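PDB 4Y7S: surface antigen protein 2 from Candida albicans, which is a secreted haem-binding CFEM protein that helps the fungus obtain iron from human haemoglobin during hyphal growth and exchanges haem with related cell-wall proteins. Local coordinates for the interface of chains A and B and the interface of chains B and C. Coordinates in Å, arbitrary orientation; residue numbers count along the deposited sequence, not the author numbering. Chains: chain A/B/C, Surface antigen protein 2.

Contact 1: the interface of chains A and B. Residues chain A 53, 55, 96-99; chain B 6-8, 87.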
ATOM      1  N   VAL A  53       8.095   1.573  -6.046  1.00 17.49           N
ATOM      2  CA  VAL A  53       7.563   2.157  -4.831  1.00 15.21           C
ATOM      3  C   VAL A  53       6.125   1.753  -4.499  1.00 23.00           C
ATOM      4  O   VAL A  53       5.628   2.153  -3.463  1.00 25.32           O
ATOM      5  CB  VAL A  53       7.649   3.724  -4.854  1.00 21.46           C
ATOM      6  CG1 VAL A  53       9.065   4.156  -5.167  1.00 24.93           C
ATOM      7  CG2 VAL A  53       6.657   4.364  -5.840  1.00 18.37           C
ATOM      8  N   PRO A  55       3.834  -0.750  -2.996  1.00 18.04           N
ATOM      9  CA  PRO A  55       4.078  -1.975  -2.228  1.00 17.72           C
ATOM     10  C   PRO A  55       3.205  -3.157  -2.604  1.00 17.85           C
ATOM     11  O   PRO A  55       3.648  -4.278  -2.393  1.00 18.46           O
ATOM     12  CB  PRO A  55       3.823  -1.547  -0.777  1.00 19.35           C
ATOM     13  CG  PRO A  55       3.088  -0.287  -0.846  1.00 20.89           C
ATOM     14  CD  PRO A  55       3.485   0.382  -2.117  1.00 19.57           C
ATOM     15  N   ILE A  96      11.067  -0.295  -2.542  1.00 16.33           N
ATOM     16  CA  ILE A  96      10.243  -0.038  -1.365  1.00 19.66           C
ATOM     17  C   ILE A  96       9.277  -1.180  -1.111  1.00 19.17           C
ATOM     18  O   ILE A  96       8.235  -1.260  -1.746  1.00 20.19           O
ATOM     19  CB  ILE A  96       9.395   1.253  -1.517  1.00 20.98           C
ATOM     20  CG1 ILE A  96      10.219   2.444  -2.047  1.00 28.80           C
ATOM     21  CG2 ILE A  96       8.728   1.602  -0.196  1.00 20.73           C
ATOM     22  CD1 ILE A  96      11.264   2.991  -1.111  1.00 28.28           C
ATOM     23  N   ILE A  97       9.592  -2.017  -0.128  1.00 18.24           N
ATOM     24  CA  ILE A  97       8.769  -3.189   0.174  1.00 14.13           C
ATOM     25  C   ILE A  97       8.205  -3.129   1.572  1.00 15.40           C
ATOM     26  O   ILE A  97       8.761  -2.469   2.448  1.00 18.58           O
ATOM     27  CB  ILE A  97       9.572  -4.508   0.016  1.00 14.53           C
ATOM     28  CG1 ILE A  97      10.862  -4.488   0.841  1.00 18.94           C
ATOM     29  CG2 ILE A  97       9.880  -4.745  -1.416  1.00 18.93           C
ATOM     30  CD1 ILE A  97      11.651  -5.816   0.793  1.00 21.61           C
ATOM     31  N   PRO A  98       7.102  -3.848   1.801  1.00 17.95           N
ATOM     32  CA  PRO A  98       6.564  -3.955   3.156  1.00 17.87           C
ATOM     33  C   PRO A  98       7.592  -4.535   4.160  1.00 18.04           C
ATOM     34  O   PRO A  98       8.453  -5.333   3.768  1.00 16.00           O
ATOM     35  CB  PRO A  98       5.408  -4.922   2.984  1.00 17.07           C
ATOM     36  CG  PRO A  98       5.038  -4.846   1.534  1.00 17.85           C
ATOM     37  CD  PRO A  98       6.307  -4.613   0.824  1.00 17.53           C
ATOM     38  N   ALA A  99       7.512  -4.142   5.423  1.00 17.04           N
ATOM     39  CA  ALA A  99       8.442  -4.653   6.425  1.00 19.27           C
ATOM     40  C   ALA A  99       8.330  -6.172   6.576  1.00 23.58           C
ATOM     41  O   ALA A  99       9.332  -6.851   6.759  1.00 20.35           O
ATOM     42  CB  ALA A  99       8.220  -3.976   7.764  1.00 24.91           C
TER
ATOM     43  N   TYR B   6       3.008  -2.915   5.919  1.00 20.40           N
ATOM     44  CA  TYR B   6       3.248  -1.716   5.120  1.00 15.42           C
ATOM     45  C   TYR B   6       4.741  -1.439   5.105  1.00 19.84           C
ATOM     46  O   TYR B   6       5.477  -1.951   5.973  1.00 18.74           O
ATOM     47  CB  TYR B   6       2.466  -0.530   5.684  1.00 15.16           C
ATOM     48  CG  TYR B   6       0.976  -0.803   5.643  1.00 19.02           C
ATOM     49  CD1 TYR B   6       0.307  -0.915   4.433  1.00 22.02           C
ATOM     50  CD2 TYR B   6       0.256  -1.014   6.810  1.00 27.49           C
ATOM     51  CE1 TYR B   6      -1.073  -1.196   4.383  1.00 17.21           C
ATOM     52  CE2 TYR B   6      -1.109  -1.297   6.774  1.00 22.15           C
ATOM     53  CZ  TYR B   6      -1.766  -1.390   5.549  1.00 18.61           C
ATOM     54  OH  TYR B   6      -3.115  -1.673   5.487  1.00 19.82           O
ATOM     55  N   PRO B   7       5.208  -0.655   4.111  1.00 18.90           N
ATOM     56  CA  PRO B   7       6.595  -0.176   4.109  1.00 20.05           C
ATOM     57  C   PRO B   7       6.863   0.625   5.378  1.00 24.56           C
ATOM     58  O   PRO B   7       5.994   1.400   5.775  1.00 18.37           O
ATOM     59  CB  PRO B   7       6.666   0.742   2.879  1.00 19.94           C
ATOM     60  CG  PRO B   7       5.567   0.268   2.001  1.00 19.83           C
ATOM     61  CD  PRO B   7       4.475  -0.197   2.915  1.00 17.72           C
ATOM     62  N   PRO B   8       8.025   0.442   6.006  1.00 22.27           N
ATOM     63  CA  PRO B   8       8.339   1.180   7.231  1.00 22.37           C
ATOM     64  C   PRO B   8       8.465   2.677   7.021  1.00 25.62           C
ATOM     65  O   PRO B   8       8.781   3.116   5.920  1.00 27.41           O
ATOM     66  CB  PRO B   8       9.682   0.595   7.663  1.00 29.99           C
ATOM     67  CG  PRO B   8      10.287   0.068   6.419  1.00 32.71           C
ATOM     68  CD  PRO B   8       9.149  -0.392   5.555  1.00 22.29           C
ATOM     69  N   ALA B  87       3.189   5.239  -2.078  1.00 22.93           N
ATOM     70  CA  ALA B  87       4.394   4.530  -1.650  1.00 22.82           C
ATOM     71  C   ALA B  87       4.282   4.072  -0.193  1.00 21.87           C
ATOM     72  O   ALA B  87       4.929   3.111   0.219  1.00 23.95           O
ATOM     73  CB  ALA B  87       5.594   5.376  -1.828  1.00 23.60           C
TER
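B:Pro7 packs its ring against A:Pro55 and A:Ile96. In this junction between two CFEM helical baskets, which joins two of three deposited copies and may serve the homodimer or a transient trimer, CG of B:Pro7 rests 3.7 Å from CB of A:Pro55, and the two pyrrolidine rings cross at about a right angle. Its CB meets the CG2 methyl of A:Ile96 at 3.8 Å, the two side chains again crossing at about a right angle. That methyl is turned towards the partner because CG2 stands anti to the backbone N and CG1 beside that N (chi1 -47°). The carbonyl O of A:Ile97 lies 3.6 Å from CA of the same proline and 3.8 Å from CD of B:Pro8. Beside this packing runs a backbone hydrogen bond: A:Ala99 N donates to B:Tyr6 O at 3.0 Å. It is nearly straight at the hydrogen (170°), but the donor sits well above the carbonyl plane (51° out of it). A:Ala99 opens helix 99-110, whose positive end could strengthen the pull on that carbonyl. Further along, A:Val53 O lies 3.2 Å from CA of B:Ala87, while A:Pro55 CG and CD approach B:Ala87 O. Within each chain a Cys52-Cys85 disulfide ties helix 48-53 to the long helix (72-87 in A, 72-88 in B).

Contact 2: the interface of chains A and B. Residues chain A 42, 53-55; chain B 86-87, 94.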
ATOM      1  N   PRO A  42      -1.105   2.097 -10.015  1.00 24.81           N
ATOM      2  CA  PRO A  42      -1.327   3.347 -10.753  1.00 25.71           C
ATOM      3  C   PRO A  42      -0.178   3.666 -11.722  1.00 23.90           C
ATOM      4  O   PRO A  42      -0.097   4.786 -12.206  1.00 24.71           O
ATOM      5  CB  PRO A  42      -1.376   4.386  -9.642  1.00 26.81           C
ATOM      6  CG  PRO A  42      -0.385   3.826  -8.600  1.00 23.84           C
ATOM      7  CD  PRO A  42      -0.552   2.338  -8.666  1.00 23.51           C
ATOM      8  N   VAL A  53       8.095   1.573  -6.046  1.00 17.49           N
ATOM      9  CA  VAL A  53       7.563   2.157  -4.831  1.00 15.21           C
ATOM     10  C   VAL A  53       6.125   1.753  -4.499  1.00 23.00           C
ATOM     11  O   VAL A  53       5.628   2.153  -3.463  1.00 25.32           O
ATOM     12  CB  VAL A  53       7.649   3.724  -4.854  1.00 21.46           C
ATOM     13  CG1 VAL A  53       9.065   4.156  -5.167  1.00 24.93           C
ATOM     14  CG2 VAL A  53       6.657   4.364  -5.840  1.00 18.37           C
ATOM     15  N   ILE A  54       5.438   1.010  -5.366  1.00 17.99           N
ATOM     16  CA  ILE A  54       4.069   0.608  -5.042  1.00 17.66           C
ATOM     17  C   ILE A  54       4.121  -0.739  -4.308  1.00 18.12           C
ATOM     18  O   ILE A  54       4.427  -1.755  -4.929  1.00 18.52           O
ATOM     19  CB  ILE A  54       3.168   0.484  -6.293  1.00 17.94           C
ATOM     20  CG1 ILE A  54       3.128   1.803  -7.084  1.00 20.82           C
ATOM     21  CG2 ILE A  54       1.758   0.058  -5.884  1.00 21.14           C
ATOM     22  CD1 ILE A  54       2.561   2.991  -6.289  1.00 22.36           C
ATOM     23  N   PRO A  55       3.834  -0.750  -2.996  1.00 18.04           N
ATOM     24  CA  PRO A  55       4.078  -1.975  -2.228  1.00 17.72           C
ATOM     25  C   PRO A  55       3.205  -3.157  -2.604  1.00 17.85           C
ATOM     26  O   PRO A  55       3.648  -4.278  -2.393  1.00 18.46           O
ATOM     27  CB  PRO A  55       3.823  -1.547  -0.777  1.00 19.35           C
ATOM     28  CG  PRO A  55       3.088  -0.287  -0.846  1.00 20.89           C
ATOM     29  CD  PRO A  55       3.485   0.382  -2.117  1.00 19.57           C
TER
ATOM     30  N   ALA B  86       0.787   6.665  -2.014  1.00 21.24           N
ATOM     31  CA  ALA B  86       0.834   5.365  -2.667  1.00 22.14           C
ATOM     32  C   ALA B  86       2.045   4.576  -2.186  1.00 28.37           C
ATOM     33  O   ALA B  86       1.952   3.376  -1.909  1.00 23.77           O
ATOM     34  CB  ALA B  86       0.865   5.519  -4.192  1.00 24.07           C
ATOM     35  N   ALA B  87       3.189   5.239  -2.078  1.00 22.93           N
ATOM     36  CA  ALA B  87       4.394   4.530  -1.650  1.00 22.82           C
ATOM     37  C   ALA B  87       4.282   4.072  -0.193  1.00 21.87           C
ATOM     38  O   ALA B  87       4.929   3.111   0.219  1.00 23.95           O
ATOM     39  CB  ALA B  87       5.594   5.376  -1.828  1.00 23.60           C
ATOM     40  N   TYR B  94      -5.181   6.979  -2.989  1.00 23.26           N
ATOM     41  CA  TYR B  94      -3.873   7.190  -2.351  1.00 21.81           C
ATOM     42  C   TYR B  94      -3.844   8.431  -1.475  1.00 20.73           C
ATOM     43  O   TYR B  94      -3.736   8.312  -0.246  1.00 20.11           O
ATOM     44  CB  TYR B  94      -2.761   7.227  -3.417  1.00 22.69           C
ATOM     45  CG  TYR B  94      -2.882   6.044  -4.364  1.00 26.90           C
ATOM     46  CD1 TYR B  94      -2.652   4.755  -3.911  1.00 24.04           C
ATOM     47  CD2 TYR B  94      -3.257   6.219  -5.696  1.00 26.18           C
ATOM     48  CE1 TYR B  94      -2.784   3.685  -4.736  1.00 25.74           C
ATOM     49  CE2 TYR B  94      -3.402   5.156  -6.526  1.00 27.91           C
ATOM     50  CZ  TYR B  94      -3.158   3.888  -6.055  1.00 28.96           C
ATOM     51  OH  TYR B  94      -3.291   2.811  -6.883  1.00 32.63           O
TER
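A:Pro42 sets its pyrrolidine above the CE2-CZ-OH edge of B:Tyr94, off to one side of the aromatic ring and without covering its face. The phenol oxygen OH is the nearest partner of each proline carbon, 3.7 Å from CB, 3.5 Å from CG and 3.3 Å from CD of A:Pro42, with CE2 and CZ slightly farther off. The ring planes lie nearly parallel but offset, the side chains crossing obliquely, and this lets several proline carbons touch the tyrosine together. The tyrosine is presented by its first torsion, CG anti to its carbonyl carbon (chi1 -49°), which sends the phenol out towards chain A. Next to it, A:Ile54 meets the helix tip to tip: its CD1 methyl stands 3.7 Å from the CB methyl of B:Ala86. CG1 is turned beside the backbone N of A:Ile54 (chi1 -57°), and the branch carries CD1 towards the partner. A:Pro55 adds its CD, 3.4 Å from B:Ala86 O. No direct polar pair links the two chains here, so this patch relies on shape and apolar packing. On chain A it is built from the loop at A:Pro42 and the stretch joining helices 48-53 and 55-68; on chain B it takes the C-terminal turn of helix 72-88 and the following loop at B:Tyr94.

Contact 3: the interface of chains B and C. Residues chain B 2, 5; chain C 79, 82-83, 86, 94.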
ATOM      1  N   PRO B   2       0.114  -4.257  14.084  1.00 34.89           N
ATOM      2  CA  PRO B   2      -0.630  -4.616  12.863  1.00 37.19           C
ATOM      3  C   PRO B   2      -0.122  -4.000  11.549  1.00 26.50           C
ATOM      4  O   PRO B   2      -0.443  -4.507  10.481  1.00 25.88           O
ATOM      5  CB  PRO B   2      -2.055  -4.126  13.173  1.00 40.87           C
ATOM      6  CG  PRO B   2      -1.925  -3.134  14.242  1.00 39.58           C
ATOM      7  CD  PRO B   2      -0.707  -3.486  15.036  1.00 28.55           C
ATOM      8  N   ILE B   5       2.829  -4.889   7.721  1.00 21.47           N
ATOM      9  CA  ILE B   5       2.535  -5.267   6.336  1.00 17.13           C
ATOM     10  C   ILE B   5       2.675  -4.078   5.375  1.00 19.48           C
ATOM     11  O   ILE B   5       2.401  -4.196   4.181  1.00 21.73           O
ATOM     12  CB  ILE B   5       1.113  -5.878   6.193  1.00 20.04           C
ATOM     13  CG1 ILE B   5       0.031  -4.844   6.543  1.00 22.75           C
ATOM     14  CG2 ILE B   5       0.972  -7.065   7.097  1.00 24.72           C
ATOM     15  CD1 ILE B   5      -1.370  -5.230   6.068  1.00 34.00           C
TER
ATOM     16  N   LYS C  79      -1.773 -11.748   9.332  1.00 27.78           N
ATOM     17  CA  LYS C  79      -1.131 -10.443   9.448  1.00 27.46           C
ATOM     18  C   LYS C  79      -1.716  -9.474   8.418  1.00 26.27           C
ATOM     19  O   LYS C  79      -1.972  -8.312   8.722  1.00 26.18           O
ATOM     20  CB  LYS C  79       0.393 -10.527   9.277  1.00 29.40           C
ATOM     21  CG  LYS C  79       1.107 -11.106  10.487  1.00 41.83           C
ATOM     22  CD  LYS C  79       2.646 -10.908  10.481  1.00 52.31           C
ATOM     23  CE  LYS C  79       3.321 -11.201   9.154  1.00 44.17           C
ATOM     24  NZ  LYS C  79       4.825 -11.256   9.343  1.00 45.53           N
ATOM     25  N   VAL C  82      -5.386  -8.501   9.495  1.00 21.90           N
ATOM     26  CA  VAL C  82      -5.348  -7.586  10.622  1.00 24.24           C
ATOM     27  C   VAL C  82      -4.848  -6.210  10.165  1.00 25.96           C
ATOM     28  O   VAL C  82      -5.423  -5.180  10.518  1.00 20.50           O
ATOM     29  CB  VAL C  82      -4.473  -8.150  11.731  1.00 28.28           C
ATOM     30  CG1 VAL C  82      -4.098  -7.072  12.765  1.00 26.58           C
ATOM     31  CG2 VAL C  82      -5.197  -9.336  12.388  1.00 32.82           C
ATOM     32  N   GLY C  83      -3.776  -6.186   9.386  1.00 21.96           N
ATOM     33  CA  GLY C  83      -3.221  -4.914   8.934  1.00 22.74           C
ATOM     34  C   GLY C  83      -4.179  -4.099   8.061  1.00 24.28           C
ATOM     35  O   GLY C  83      -4.321  -2.887   8.220  1.00 19.19           O
ATOM     36  N   ALA C  86      -7.045  -2.755  10.301  1.00 19.12           N
ATOM     37  CA  ALA C  86      -6.613  -1.645  11.148  1.00 18.78           C
ATOM     38  C   ALA C  86      -6.512  -0.340  10.354  1.00 25.45           C
ATOM     39  O   ALA C  86      -6.942   0.715  10.824  1.00 22.55           O
ATOM     40  CB  ALA C  86      -5.285  -1.950  11.795  1.00 22.79           C
ATOM     41  N   TYR C  94      -9.271  -5.639  15.216  1.00 25.67           N
ATOM     42  CA  TYR C  94      -9.158  -5.256  13.802  1.00 26.76           C
ATOM     43  C   TYR C  94      -9.819  -6.258  12.856  1.00 25.36           C
ATOM     44  O   TYR C  94     -10.805  -5.919  12.207  1.00 27.02           O
ATOM     45  CB  TYR C  94      -7.684  -5.050  13.414  1.00 21.55           C
ATOM     46  CG  TYR C  94      -6.944  -4.184  14.409  1.00 23.38           C
ATOM     47  CD1 TYR C  94      -7.260  -2.838  14.561  1.00 23.94           C
ATOM     48  CD2 TYR C  94      -5.946  -4.715  15.209  1.00 26.31           C
ATOM     49  CE1 TYR C  94      -6.604  -2.055  15.466  1.00 26.11           C
ATOM     50  CE2 TYR C  94      -5.281  -3.939  16.122  1.00 27.22           C
ATOM     51  CZ  TYR C  94      -5.615  -2.605  16.244  1.00 29.96           C
ATOM     52  OH  TYR C  94      -4.960  -1.822  17.157  1.00 34.93           O
TER
HETATM   53  O   HOH W   1      -0.675  -7.202  10.580  1.00 25.11           O
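B:Pro2 packs against helix 72-87 of chain C, chiefly through its ring carbons. CB of B:Pro2 touches the CG1 methyl of C:Val82 at 3.6 Å; that methyl is anti to its own backbone N (chi1 165°), the position that turns it to the proline. C:Ala86 CB adds a looser contact from the next turn. At the neighbouring ring carbon, CG of B:Pro2 meets the C:Tyr94 phenol from above its plane, almost over CE2 at the rim of the ring, 3.9 Å away. B:Ile5 makes the second apolar contact: its extended CD1 arm ends 3.4 Å from CA of C:Gly83, a tight contact, made against the bare CA of the glycine. The other branch, CG2, stands 3.6 Å from C:Lys79 O. The polar link is indirect: water 1 joins the carbonyl oxygens of the two chains, 2.7 Å from B:Pro2 O and 2.5 Å from C:Lys79 O. B:Pro2 O also closes on CA of C:Gly83 at 3.2 Å, which sets the start of the 3-10 helix 2-5 snugly against the helix backbone. The contact docks the N-terminal segment of one CFEM chain on the helical body of another; it may help hold together the three copies, a transient trimer being considered possible beside the dimer.

Contact 1 and contact 2 are neighbours, their C-alpha centres about 8 Å apart, and share A:Val53, A:Pro55 and B:Ala87, so they form one continuous A-B interface. Contact 3 lies about 14 Å from contact 1 and 18 Å from contact 2, centre to centre. The N-terminal segment of chain B ties contact 1 to contact 3: residues 6-8 pack on chain A while residues 2 and 5 reach chain C, bridging the two. Ala86 and Tyr94 serve in contact 2 from chain B and in contact 3 from chain C, so one surface receives different partner segments, consistent with the three-chain deposited assembly; a transient trimer has not been ruled out beside the homodimer.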